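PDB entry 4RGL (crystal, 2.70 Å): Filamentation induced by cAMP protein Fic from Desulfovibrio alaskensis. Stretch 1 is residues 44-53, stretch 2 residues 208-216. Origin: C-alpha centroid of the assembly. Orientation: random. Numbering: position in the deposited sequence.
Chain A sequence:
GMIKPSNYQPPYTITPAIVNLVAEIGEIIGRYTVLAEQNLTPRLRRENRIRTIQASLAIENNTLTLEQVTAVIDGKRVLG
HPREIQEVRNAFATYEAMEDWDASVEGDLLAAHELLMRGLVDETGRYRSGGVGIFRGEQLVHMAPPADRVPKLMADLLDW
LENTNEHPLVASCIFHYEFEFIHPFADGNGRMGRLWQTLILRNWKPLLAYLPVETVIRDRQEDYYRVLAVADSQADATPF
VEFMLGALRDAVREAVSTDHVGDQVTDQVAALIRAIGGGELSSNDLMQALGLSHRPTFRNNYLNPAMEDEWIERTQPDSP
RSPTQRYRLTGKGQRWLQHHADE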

ATOM      1  N   LEU A  44       1.163   0.949  -9.951  1.00 79.81           N
ATOM      2  CA  LEU A  44       2.036   1.279  -8.815  1.00 78.23           C
ATOM      3  C   LEU A  44       1.212   1.481  -7.533  1.00 77.42           C
ATOM      4  O   LEU A  44       1.591   0.965  -6.477  1.00 76.20           O
ATOM      5  CB  LEU A  44       2.874   2.532  -9.115  1.00 79.22           C
ATOM      6  CG  LEU A  44       3.863   2.405 -10.286  1.00 84.63           C
ATOM      7  CD1 LEU A  44       4.506   3.744 -10.604  1.00 85.75           C
ATOM      8  CD2 LEU A  44       4.927   1.347 -10.001  1.00 86.41           C
ATOM      9  N   ARG A  45       0.050   2.190  -7.637  1.00 71.17           N
ATOM     10  CA  ARG A  45      -0.876   2.333  -6.503  1.00 69.31           C
ATOM     11  C   ARG A  45      -1.317   0.964  -6.005  1.00 70.48           C
ATOM     12  O   ARG A  45      -1.357   0.728  -4.798  1.00 70.06           O
ATOM     13  CB  ARG A  45      -2.105   3.167  -6.895  1.00 68.56           C
ATOM     14  CG  ARG A  45      -1.822   4.626  -7.132  1.00 78.58           C
ATOM     15  CD  ARG A  45      -3.115   5.409  -7.287  1.00 88.46           C
ATOM     16  NE  ARG A  45      -2.875   6.806  -7.639  1.00103.04           N
ATOM     17  CZ  ARG A  45      -2.829   7.256  -8.889  1.00123.09           C
ATOM     18  NH1 ARG A  45      -3.003   6.422  -9.909  1.00108.20           N
ATOM     19  NH2 ARG A  45      -2.610   8.541  -9.130  1.00116.87           N
ATOM     20  N   ARG A  46      -1.619   0.045  -6.943  1.00 65.27           N
ATOM     21  CA  ARG A  46      -2.043  -1.302  -6.606  1.00 64.60           C
ATOM     22  C   ARG A  46      -0.889  -2.092  -5.967  1.00 68.12           C
ATOM     23  O   ARG A  46      -1.092  -2.747  -4.947  1.00 67.07           O
ATOM     24  CB  ARG A  46      -2.577  -2.034  -7.854  1.00 63.49           C
ATOM     25  CG  ARG A  46      -3.137  -3.442  -7.565  1.00 69.38           C
ATOM     26  CD  ARG A  46      -4.262  -3.430  -6.518  1.00 71.81           C
ATOM     27  NE  ARG A  46      -5.382  -2.568  -6.913  1.00 65.91           N
ATOM     28  CZ  ARG A  46      -6.393  -2.972  -7.674  1.00 75.26           C
ATOM     29  NH1 ARG A  46      -6.419  -4.211  -8.152  1.00 63.39           N
ATOM     30  NH2 ARG A  46      -7.370  -2.133  -7.991  1.00 58.86           N
ATOM     31  N   GLU A  47       0.336  -1.996  -6.550  1.00 64.81           N
ATOM     32  CA  GLU A  47       1.519  -2.668  -5.998  1.00 64.09           C
ATOM     33  C   GLU A  47       1.705  -2.296  -4.539  1.00 65.47           C
ATOM     34  O   GLU A  47       1.893  -3.174  -3.699  1.00 64.58           O
ATOM     35  CB  GLU A  47       2.781  -2.307  -6.802  1.00 66.40           C
ATOM     36  CG  GLU A  47       2.852  -2.959  -8.175  1.00 79.95           C
ATOM     37  CD  GLU A  47       4.101  -2.614  -8.974  1.00107.84           C
ATOM     38  OE1 GLU A  47       5.107  -2.184  -8.358  1.00 97.96           O
ATOM     39  OE2 GLU A  47       4.086  -2.817 -10.209  1.00107.31           O
ATOM     40  N   ASN A  48       1.586  -0.992  -4.224  1.00 61.29           N
ATOM     41  CA  ASN A  48       1.702  -0.493  -2.856  1.00 60.83           C
ATOM     42  C   ASN A  48       0.555  -0.990  -1.998  1.00 64.02           C
ATOM     43  O   ASN A  48       0.783  -1.465  -0.883  1.00 63.95           O
ATOM     44  CB  ASN A  48       1.742   1.025  -2.847  1.00 61.55           C
ATOM     45  CG  ASN A  48       3.027   1.595  -3.381  1.00 77.73           C
ATOM     46  OD1 ASN A  48       4.044   0.899  -3.501  1.00 69.85           O
ATOM     47  ND2 ASN A  48       3.038   2.893  -3.619  1.00 72.16           N
ATOM     48  N   ARG A  49      -0.692  -0.901  -2.522  1.00 59.46           N
ATOM     49  CA  ARG A  49      -1.880  -1.366  -1.808  1.00 57.95           C
ATOM     50  C   ARG A  49      -1.754  -2.865  -1.468  1.00 60.24           C
ATOM     51  O   ARG A  49      -2.015  -3.252  -0.334  1.00 59.99           O
ATOM     52  CB  ARG A  49      -3.149  -1.097  -2.641  1.00 57.11           C
ATOM     53  CG  ARG A  49      -4.463  -1.573  -1.984  1.00 63.00           C
ATOM     54  CD  ARG A  49      -4.680  -0.993  -0.579  1.00 62.83           C
ATOM     55  NE  ARG A  49      -4.545   0.471  -0.544  1.00 62.10           N
ATOM     56  CZ  ARG A  49      -5.527   1.319  -0.842  1.00 71.87           C
ATOM     57  NH1 ARG A  49      -6.692   0.866  -1.284  1.00 65.12           N
ATOM     58  NH2 ARG A  49      -5.331   2.623  -0.755  1.00 61.50           N
ATOM     59  N   ILE A  50      -1.270  -3.690  -2.433  1.00 55.93           N
ATOM     60  CA  ILE A  50      -1.069  -5.125  -2.214  1.00 55.40           C
ATOM     61  C   ILE A  50      -0.011  -5.342  -1.097  1.00 60.50           C
ATOM     62  O   ILE A  50      -0.225  -6.170  -0.206  1.00 61.06           O
ATOM     63  CB  ILE A  50      -0.672  -5.845  -3.538  1.00 58.58           C
ATOM     64  CG1 ILE A  50      -1.862  -5.844  -4.542  1.00 59.07           C
ATOM     65  CG2 ILE A  50      -0.188  -7.274  -3.262  1.00 60.29           C
ATOM     66  CD1 ILE A  50      -1.548  -6.480  -5.946  1.00 63.43           C
ATOM     67  N   ARG A  51       1.092  -4.536  -1.110  1.00 55.89           N
ATOM     68  CA  ARG A  51       2.132  -4.596  -0.070  1.00 55.13           C
ATOM     69  C   ARG A  51       1.549  -4.256   1.307  1.00 59.08           C
ATOM     70  O   ARG A  51       1.843  -4.946   2.284  1.00 59.20           O
ATOM     71  CB  ARG A  51       3.294  -3.646  -0.399  1.00 53.23           C
ATOM     72  CG  ARG A  51       4.164  -4.115  -1.557  1.00 62.16           C
ATOM     73  CD  ARG A  51       5.283  -3.137  -1.839  1.00 70.15           C
ATOM     74  NE  ARG A  51       6.202  -3.026  -0.706  1.00 83.28           N
ATOM     75  CZ  ARG A  51       7.081  -2.041  -0.560  1.00100.56           C
ATOM     76  NH1 ARG A  51       7.131  -1.050  -1.444  1.00 86.27           N
ATOM     77  NH2 ARG A  51       7.883  -2.012   0.495  1.00 91.88           N
ATOM     78  N   THR A  52       0.708  -3.192   1.380  1.00 54.96           N
ATOM     79  CA  THR A  52       0.027  -2.791   2.619  1.00 55.03           C
ATOM     80  C   THR A  52      -0.839  -3.957   3.166  1.00 59.01           C
ATOM     81  O   THR A  52      -0.732  -4.310   4.344  1.00 58.85           O
ATOM     82  CB  THR A  52      -0.834  -1.533   2.360  1.00 65.11           C
ATOM     83  OG1 THR A  52       0.026  -0.416   2.156  1.00 69.31           O
ATOM     84  CG2 THR A  52      -1.808  -1.238   3.501  1.00 61.06           C
ATOM     85  N   ILE A  53      -1.662  -4.559   2.299  1.00 54.61           N
ATOM     86  CA  ILE A  53      -2.568  -5.632   2.687  1.00 54.22           C
ATOM     87  C   ILE A  53      -1.771  -6.863   3.139  1.00 60.51           C
ATOM     88  O   ILE A  53      -1.996  -7.365   4.241  1.00 60.49           O
ATOM     89  CB  ILE A  53      -3.537  -5.972   1.518  1.00 56.12           C
ATOM     90  CG1 ILE A  53      -4.491  -4.772   1.238  1.00 56.19           C
ATOM     91  CG2 ILE A  53      -4.328  -7.248   1.815  1.00 55.06           C
ATOM     92  CD1 ILE A  53      -5.168  -4.811  -0.089  1.00 62.89           C
TER
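Stretch 2 208-216: LAYLPVETV

Stretch 2 packs as a turn between a 3-10 segment and a helix along one side of a helix, in a mixed polar and nonpolar contact that buries 605 Å² in total. Stretch 1 is helical throughout. Stretch 2 leaves a 3-10 segment at Leu208 and Ala209, passes through a loop, and is helical again by Glu214. It crosses the helix obliquely, from Arg45 and Arg49 at its start to Arg51 and Thr52 farther on. The backbones come nearest at Thr52 and Pro212, whose CA atoms are 4.9 Å apart.

Tyr210 has the largest covered area. Arg45 CD lies over the face of the Tyr210 ring, 3.8 Å from its centroid, so the aliphatic part of Arg45 gives the ring a nonpolar surface. Arg45 CB is 3.6 Å from Tyr210 CD1. Arg49 bends its chain, with chi2 and chi3 both p, and this brings its end to the backbone of stretch 2. Arg49 NH2 donates a hydrogen bond to Ala209 O at 3.1 Å. Asn48 points toward stretch 2, and Asn48 ND2 is 2.9 Å from Tyr210 O.

Pro212 CG is 3.6 Å from Asn48 OD1 and lies over one face of the Arg51 guanidinium, 3.9 Å from Arg51 NH1. Thr52 OG1 donates a hydrogen bond to Glu214 OE1 at 2.9 Å. Thr215 OG1 donates to Pro212 O at 2.8 Å within its own stretch and lies 3.4 Å from Arg51 NH2.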

ATOM      1  N   LEU A 208      -0.998   9.405   0.717  1.00 70.67           N
ATOM      2  CA  LEU A 208      -0.506   8.579   1.822  1.00 69.05           C
ATOM      3  C   LEU A 208      -1.328   7.275   1.966  1.00 71.29           C
ATOM      4  O   LEU A 208      -0.894   6.350   2.661  1.00 69.91           O
ATOM      5  CB  LEU A 208      -0.534   9.370   3.134  1.00 69.65           C
ATOM      6  CG  LEU A 208       0.421  10.570   3.206  1.00 75.50           C
ATOM      7  CD1 LEU A 208       0.132  11.409   4.406  1.00 76.62           C
ATOM      8  CD2 LEU A 208       1.878  10.119   3.213  1.00 76.99           C
ATOM      9  N   ALA A 209      -2.479   7.179   1.258  1.00 67.60           N
ATOM     10  CA  ALA A 209      -3.274   5.948   1.239  1.00 66.75           C
ATOM     11  C   ALA A 209      -2.518   4.834   0.519  1.00 70.28           C
ATOM     12  O   ALA A 209      -2.818   3.646   0.719  1.00 69.06           O
ATOM     13  CB  ALA A 209      -4.613   6.198   0.560  1.00 68.05           C
ATOM     14  N   TYR A 210      -1.496   5.211  -0.283  1.00 67.02           N
ATOM     15  CA  TYR A 210      -0.693   4.253  -1.033  1.00 65.77           C
ATOM     16  C   TYR A 210       0.749   4.199  -0.481  1.00 68.53           C
ATOM     17  O   TYR A 210       1.664   3.777  -1.183  1.00 68.26           O
ATOM     18  CB  TYR A 210      -0.698   4.605  -2.529  1.00 67.18           C
ATOM     19  CG  TYR A 210      -2.096   4.735  -3.095  1.00 69.41           C
ATOM     20  CD1 TYR A 210      -2.852   3.606  -3.407  1.00 71.04           C
ATOM     21  CD2 TYR A 210      -2.696   5.983  -3.241  1.00 71.05           C
ATOM     22  CE1 TYR A 210      -4.164   3.718  -3.868  1.00 72.86           C
ATOM     23  CE2 TYR A 210      -4.004   6.108  -3.713  1.00 72.59           C
ATOM     24  CZ  TYR A 210      -4.737   4.972  -4.020  1.00 82.07           C
ATOM     25  OH  TYR A 210      -6.023   5.092  -4.493  1.00 87.25           O
ATOM     26  N   LEU A 211       0.926   4.573   0.801  1.00 64.48           N
ATOM     27  CA  LEU A 211       2.222   4.482   1.475  1.00 64.26           C
ATOM     28  C   LEU A 211       2.337   3.131   2.226  1.00 67.58           C
ATOM     29  O   LEU A 211       1.604   2.895   3.195  1.00 66.92           O
ATOM     30  CB  LEU A 211       2.398   5.670   2.449  1.00 64.82           C
ATOM     31  CG  LEU A 211       3.740   5.751   3.190  1.00 68.75           C
ATOM     32  CD1 LEU A 211       4.886   5.932   2.223  1.00 68.63           C
ATOM     33  CD2 LEU A 211       3.730   6.874   4.206  1.00 70.85           C
ATOM     34  N   PRO A 212       3.193   2.193   1.742  1.00 63.49           N
ATOM     35  CA  PRO A 212       3.230   0.854   2.363  1.00 63.12           C
ATOM     36  C   PRO A 212       4.090   0.827   3.641  1.00 66.94           C
ATOM     37  O   PRO A 212       5.001   0.002   3.757  1.00 66.56           O
ATOM     38  CB  PRO A 212       3.832  -0.042   1.255  1.00 64.46           C
ATOM     39  CG  PRO A 212       4.126   0.891   0.083  1.00 68.55           C
ATOM     40  CD  PRO A 212       4.101   2.279   0.591  1.00 64.46           C
ATOM     41  N   VAL A 213       3.727   1.668   4.643  1.00 62.86           N
ATOM     42  CA  VAL A 213       4.455   1.749   5.922  1.00 62.94           C
ATOM     43  C   VAL A 213       4.355   0.399   6.695  1.00 65.83           C
ATOM     44  O   VAL A 213       5.210   0.104   7.535  1.00 65.10           O
ATOM     45  CB  VAL A 213       3.942   2.939   6.793  1.00 67.12           C
ATOM     46  CG1 VAL A 213       2.466   2.780   7.135  1.00 65.99           C
ATOM     47  CG2 VAL A 213       4.782   3.102   8.059  1.00 67.65           C
ATOM     48  N   GLU A 214       3.349  -0.435   6.350  1.00 61.90           N
ATOM     49  CA  GLU A 214       3.105  -1.706   7.026  1.00 60.97           C
ATOM     50  C   GLU A 214       4.266  -2.698   6.795  1.00 66.97           C
ATOM     51  O   GLU A 214       4.535  -3.532   7.660  1.00 67.12           O
ATOM     52  CB  GLU A 214       1.780  -2.319   6.562  1.00 61.54           C
ATOM     53  CG  GLU A 214       0.549  -1.476   6.910  1.00 69.11           C
ATOM     54  CD  GLU A 214       0.318  -0.256   6.032  1.00 82.12           C
ATOM     55  OE1 GLU A 214       0.931  -0.180   4.944  1.00 70.89           O
ATOM     56  OE2 GLU A 214      -0.549   0.574   6.391  1.00 78.51           O
ATOM     57  N   THR A 215       4.994  -2.564   5.649  1.00 64.33           N
ATOM     58  CA  THR A 215       6.173  -3.408   5.363  1.00 64.57           C
ATOM     59  C   THR A 215       7.296  -3.116   6.377  1.00 69.86           C
ATOM     60  O   THR A 215       8.050  -4.018   6.733  1.00 69.56           O
ATOM     61  CB  THR A 215       6.664  -3.190   3.921  1.00 71.04           C
ATOM     62  OG1 THR A 215       7.089  -1.832   3.767  1.00 76.84           O
ATOM     63  CG2 THR A 215       5.610  -3.527   2.891  1.00 65.44           C
ATOM     64  N   VAL A 216       7.394  -1.847   6.848  1.00 67.45           N
ATOM     65  CA  VAL A 216       8.390  -1.452   7.854  1.00 67.90           C
ATOM     66  C   VAL A 216       7.974  -2.001   9.231  1.00 73.98           C
ATOM     67  O   VAL A 216       8.802  -2.577   9.945  1.00 75.19           O
ATOM     68  CB  VAL A 216       8.581   0.095   7.894  1.00 71.22           C
ATOM     69  CG1 VAL A 216       9.601   0.497   8.954  1.00 71.71           C
ATOM     70  CG2 VAL A 216       8.986   0.633   6.526  1.00 71.13           C
TER